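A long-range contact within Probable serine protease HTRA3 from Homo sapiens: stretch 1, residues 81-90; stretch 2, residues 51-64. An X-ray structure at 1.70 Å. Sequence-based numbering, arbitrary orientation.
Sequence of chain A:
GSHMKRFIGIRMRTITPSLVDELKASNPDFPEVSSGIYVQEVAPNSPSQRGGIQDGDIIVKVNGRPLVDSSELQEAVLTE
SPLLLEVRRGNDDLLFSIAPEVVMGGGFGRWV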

# COMPACT_ATOMS: atom_id res chain seq x y z
N SER A 81 -9.77 -17.48 4.60
CA SER A 81 -10.76 -16.43 4.52
C SER A 81 -11.99 -16.76 5.36
O SER A 81 -12.61 -17.84 5.19
CB SER A 81 -11.20 -16.24 3.07
OG SER A 81 -12.05 -15.09 2.95
N PRO A 82 -12.36 -15.85 6.29
CA PRO A 82 -11.70 -14.63 6.69
C PRO A 82 -10.56 -15.01 7.63
O PRO A 82 -10.38 -16.20 7.93
CB PRO A 82 -12.79 -13.87 7.45
CG PRO A 82 -13.59 -14.97 8.06
CD PRO A 82 -13.60 -16.08 7.04
N LEU A 83 -9.87 -14.01 8.14
CA LEU A 83 -8.80 -14.15 9.12
C LEU A 83 -9.25 -13.57 10.45
O LEU A 83 -9.57 -12.36 10.54
CB LEU A 83 -7.56 -13.40 8.63
CG LEU A 83 -6.96 -13.75 7.25
CD1 LEU A 83 -5.63 -13.00 7.08
CD2 LEU A 83 -6.76 -15.20 7.15
N LEU A 84 -9.25 -14.42 11.49
CA LEU A 84 -9.47 -13.97 12.86
C LEU A 84 -8.12 -13.53 13.42
O LEU A 84 -7.29 -14.36 13.77
CB LEU A 84 -10.14 -15.08 13.68
CG LEU A 84 -11.53 -15.52 13.21
CD1 LEU A 84 -11.93 -16.82 13.87
CD2 LEU A 84 -12.57 -14.45 13.47
N LEU A 85 -7.92 -12.22 13.50
CA LEU A 85 -6.62 -11.65 13.84
C LEU A 85 -6.65 -11.13 15.27
O LEU A 85 -7.50 -10.31 15.59
CB LEU A 85 -6.25 -10.51 12.89
CG LEU A 85 -6.08 -10.88 11.40
CD1 LEU A 85 -5.72 -9.71 10.54
CD2 LEU A 85 -5.05 -11.99 11.25
N GLU A 86 -5.72 -11.62 16.08
CA GLU A 86 -5.52 -11.19 17.46
C GLU A 86 -4.49 -10.07 17.44
O GLU A 86 -3.38 -10.25 16.91
CB GLU A 86 -4.99 -12.37 18.29
CG GLU A 86 -4.89 -12.22 19.82
CD GLU A 86 -4.60 -13.57 20.51
OE1 GLU A 86 -5.35 -14.56 20.29
OE2 GLU A 86 -3.61 -13.67 21.27
N VAL A 87 -4.85 -8.93 18.01
CA VAL A 87 -4.04 -7.73 17.94
C VAL A 87 -3.77 -7.19 19.34
O VAL A 87 -4.63 -7.19 20.22
CB VAL A 87 -4.77 -6.65 17.10
CG1 VAL A 87 -4.28 -5.23 17.42
CG2 VAL A 87 -4.69 -6.97 15.58
N ARG A 88 -2.54 -6.73 19.55
CA ARG A 88 -2.16 -5.97 20.73
C ARG A 88 -2.11 -4.51 20.35
O ARG A 88 -1.36 -4.14 19.43
CB ARG A 88 -0.76 -6.39 21.19
CG ARG A 88 -0.61 -7.85 21.51
CD ARG A 88 -1.32 -8.22 22.78
NE ARG A 88 -1.21 -9.66 22.99
CZ ARG A 88 -2.16 -10.56 22.70
NH1 ARG A 88 -3.33 -10.19 22.18
NH2 ARG A 88 -1.92 -11.85 22.94
N ARG A 89 -2.88 -3.68 21.06
CA ARG A 89 -2.90 -2.23 20.86
C ARG A 89 -2.67 -1.55 22.19
O ARG A 89 -3.56 -1.46 22.99
CB ARG A 89 -4.25 -1.81 20.28
CG ARG A 89 -4.35 -0.29 19.98
CD ARG A 89 -5.67 0.06 19.40
NE ARG A 89 -5.83 -0.51 18.06
CZ ARG A 89 -6.98 -0.54 17.39
NH1 ARG A 89 -8.09 -0.07 17.93
NH2 ARG A 89 -7.03 -1.09 16.19
N GLY A 90 -1.44 -1.12 22.46
CA GLY A 90 -1.07 -0.69 23.81
C GLY A 90 -1.37 -1.80 24.83
O GLY A 90 -0.90 -2.93 24.67
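Stretch 2, residues 51-64: GGIQDGDIIVKVNG

Stretch 2 enters as the end of a helix, turns twice and then runs as a strand, Ile 58 to Val 62, antiparallel beside strand Leu 83 to Arg 89. The N-to-C directions differ by 140°, and the axes approach to 4.6 Å. Gly 52 leaves the helix in a Schellman motif at phi 107°, where a CB would be jammed against the preceding carbonyl; Gly 56 meets the same restriction in the type II turn from Gln 54 to Asp 57, closed by Asp 57 N to Gln 54 O at 3.1 Å.

The backbone ladder sets the register. Ile 58 and Arg 88 bond in both directions, Arg 88 N to Ile 58 O at 2.8 Å and Ile 58 N to Arg 88 O at 3.0 Å. Then the register slips by one. Val 60 N reaches Glu 86 O at 2.8 Å, whereas Glu 86 N takes Lys 61 O at 3.1 Å, so Glu 86 faces two residues of stretch 2 in a beta bulge. Val 60, with psi at -22°, departs from extended geometry here, and its CB points sideways. Beyond the bulge, Asn 63 N donates to Leu 84 O at 2.9 Å.

Leu 85, Val 87, Ile 59 and Val 62 share the buried face. Leu 85 adopts m, t, which brings the end of its side chain nearer stretch 2: its CD2 lies 3.7 Å from Val 62 CG2, and its CD1 lies 3.9 Å from Ile 53 CD1. Ile 53 and Ile 59 are also m, t; the end of Ile 53 comes nearer stretch 1 although its CB points sideways. Val 87, at chi1 157°, places CG2 3.9 Å from Ile 59 CG1 and CG1 3.6 Å from Asp 57 CG.

Glu 86, Arg 88, Ile 58 and Lys 61 point to the other face. Glu 86 extends through t, t, while Arg 88 folds through m, m, and the two meet in a salt bridge, Arg 88 NH2 to Glu 86 OE2 at 3.0 Å. Val 60 CG2 packs over one face of the Arg 88 guanidinium, 3.6 Å from Arg 88 CZ, so an aliphatic group covers the paired charge. Lys 61 starts toward this face, but its end leads away.

Polar side chains secure both ends. Arg 89 stretches through t, t before turning m at chi3, bringing NE to Asp 57 OD1 at 2.8 Å and NH2 to Asp 57 OD2 at 2.9 Å in a salt bridge. Arg 89 NH2 also donates to Gly 52 O at 2.8 Å. Asp 57 OD2 accepts from Gln 54 N at 2.9 Å as well, so one carboxylate both braces its own turn and holds the neighbouring strand. At the other end Asn 63, at phi 49° and chi1 m, curls its amide back so that OD1 receives Leu 84 N at 2.8 Å. The side chain thus extends the backbone ladder where the strand of stretch 2 has stopped.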

# COMPACT_ATOMS: atom_id res chain seq x y z
N GLY A 51 -12.24 -2.91 8.91
CA GLY A 51 -12.35 -3.82 10.04
C GLY A 51 -11.84 -3.28 11.36
O GLY A 51 -12.11 -3.89 12.41
N GLY A 52 -11.13 -2.15 11.33
CA GLY A 52 -10.70 -1.45 12.56
C GLY A 52 -9.23 -1.53 12.94
O GLY A 52 -8.82 -1.05 14.00
N ILE A 53 -8.43 -2.16 12.10
CA ILE A 53 -7.00 -2.23 12.34
C ILE A 53 -6.38 -0.83 12.12
O ILE A 53 -6.83 -0.06 11.26
CB ILE A 53 -6.38 -3.33 11.47
CG1 ILE A 53 -6.89 -4.72 12.00
CG2 ILE A 53 -4.85 -3.23 11.50
CD1 ILE A 53 -6.47 -5.90 11.23
N GLN A 54 -5.38 -0.51 12.94
CA GLN A 54 -4.76 0.82 12.97
C GLN A 54 -3.25 0.69 12.96
O GLN A 54 -2.70 -0.29 13.46
CB GLN A 54 -5.22 1.59 14.19
CG GLN A 54 -6.69 1.96 14.12
CD GLN A 54 -7.27 2.46 15.43
OE1 GLN A 54 -6.55 2.73 16.40
NE2 GLN A 54 -8.61 2.64 15.45
N ASP A 55 -2.56 1.69 12.41
CA ASP A 55 -1.10 1.59 12.43
C ASP A 55 -0.59 1.61 13.88
O ASP A 55 -1.20 2.18 14.80
CB ASP A 55 -0.42 2.62 11.53
CG ASP A 55 -0.86 4.02 11.77
OD1 ASP A 55 -1.02 4.42 12.95
OD2 ASP A 55 -1.03 4.75 10.78
N GLY A 56 0.49 0.88 14.10
CA GLY A 56 1.02 0.66 15.43
C GLY A 56 0.54 -0.65 16.06
O GLY A 56 1.11 -1.09 17.07
N ASP A 57 -0.54 -1.22 15.51
CA ASP A 57 -1.10 -2.49 16.01
C ASP A 57 -0.07 -3.58 15.84
O ASP A 57 0.73 -3.55 14.90
CB ASP A 57 -2.36 -2.85 15.24
CG ASP A 57 -3.59 -2.10 15.71
OD1 ASP A 57 -3.51 -1.33 16.68
OD2 ASP A 57 -4.65 -2.36 15.10
N ILE A 58 -0.02 -4.53 16.75
CA ILE A 58 0.79 -5.74 16.53
C ILE A 58 -0.13 -6.95 16.41
O ILE A 58 -0.89 -7.24 17.32
CB ILE A 58 1.83 -5.94 17.66
CG1 ILE A 58 2.79 -4.75 17.74
CG2 ILE A 58 2.64 -7.23 17.43
CD1 ILE A 58 3.61 -4.65 19.01
N ILE A 59 -0.01 -7.68 15.30
CA ILE A 59 -0.82 -8.85 15.02
C ILE A 59 -0.03 -10.04 15.56
O ILE A 59 1.12 -10.27 15.17
CB ILE A 59 -1.14 -9.00 13.51
CG1 ILE A 59 -1.85 -7.73 12.98
CG2 ILE A 59 -1.99 -10.23 13.27
CD1 ILE A 59 -1.98 -7.66 11.49
N VAL A 60 -0.63 -10.76 16.52
CA VAL A 60 0.06 -11.86 17.19
C VAL A 60 -0.45 -13.28 16.88
O VAL A 60 0.30 -14.23 17.06
CB VAL A 60 0.14 -11.62 18.71
CG1 VAL A 60 0.92 -10.32 18.97
CG2 VAL A 60 -1.25 -11.54 19.33
N LYS A 61 -1.69 -13.42 16.42
CA LYS A 61 -2.23 -14.70 16.01
C LYS A 61 -3.18 -14.54 14.84
O LYS A 61 -3.77 -13.48 14.64
CB LYS A 61 -2.99 -15.37 17.16
CG LYS A 61 -2.11 -15.82 18.30
CD LYS A 61 -2.88 -16.72 19.27
CE LYS A 61 -1.94 -17.31 20.32
NZ LYS A 61 -1.06 -18.38 19.74
N VAL A 62 -3.27 -15.60 14.04
CA VAL A 62 -4.26 -15.68 12.97
C VAL A 62 -4.96 -17.03 13.09
O VAL A 62 -4.31 -18.07 13.13
CB VAL A 62 -3.63 -15.50 11.57
CG1 VAL A 62 -2.47 -16.47 11.32
CG2 VAL A 62 -4.67 -15.63 10.47
N ASN A 63 -6.29 -16.99 13.21
CA ASN A 63 -7.09 -18.21 13.38
C ASN A 63 -6.51 -19.11 14.49
O ASN A 63 -6.48 -20.35 14.39
CB ASN A 63 -7.27 -18.90 12.01
CG ASN A 63 -8.12 -18.08 11.04
OD1 ASN A 63 -8.93 -17.24 11.47
ND2 ASN A 63 -7.96 -18.30 9.74
N GLY A 64 -6.07 -18.48 15.57
CA GLY A 64 -5.49 -19.20 16.71
C GLY A 64 -4.02 -19.60 16.63
O GLY A 64 -3.48 -20.14 17.59
O HOH W 1 -10.48 -0.38 16.17
O HOH W 2 0.63 -2.16 20.20
O HOH W 3 -11.62 -17.68 10.15
O HOH W 4 -6.40 -15.70 16.23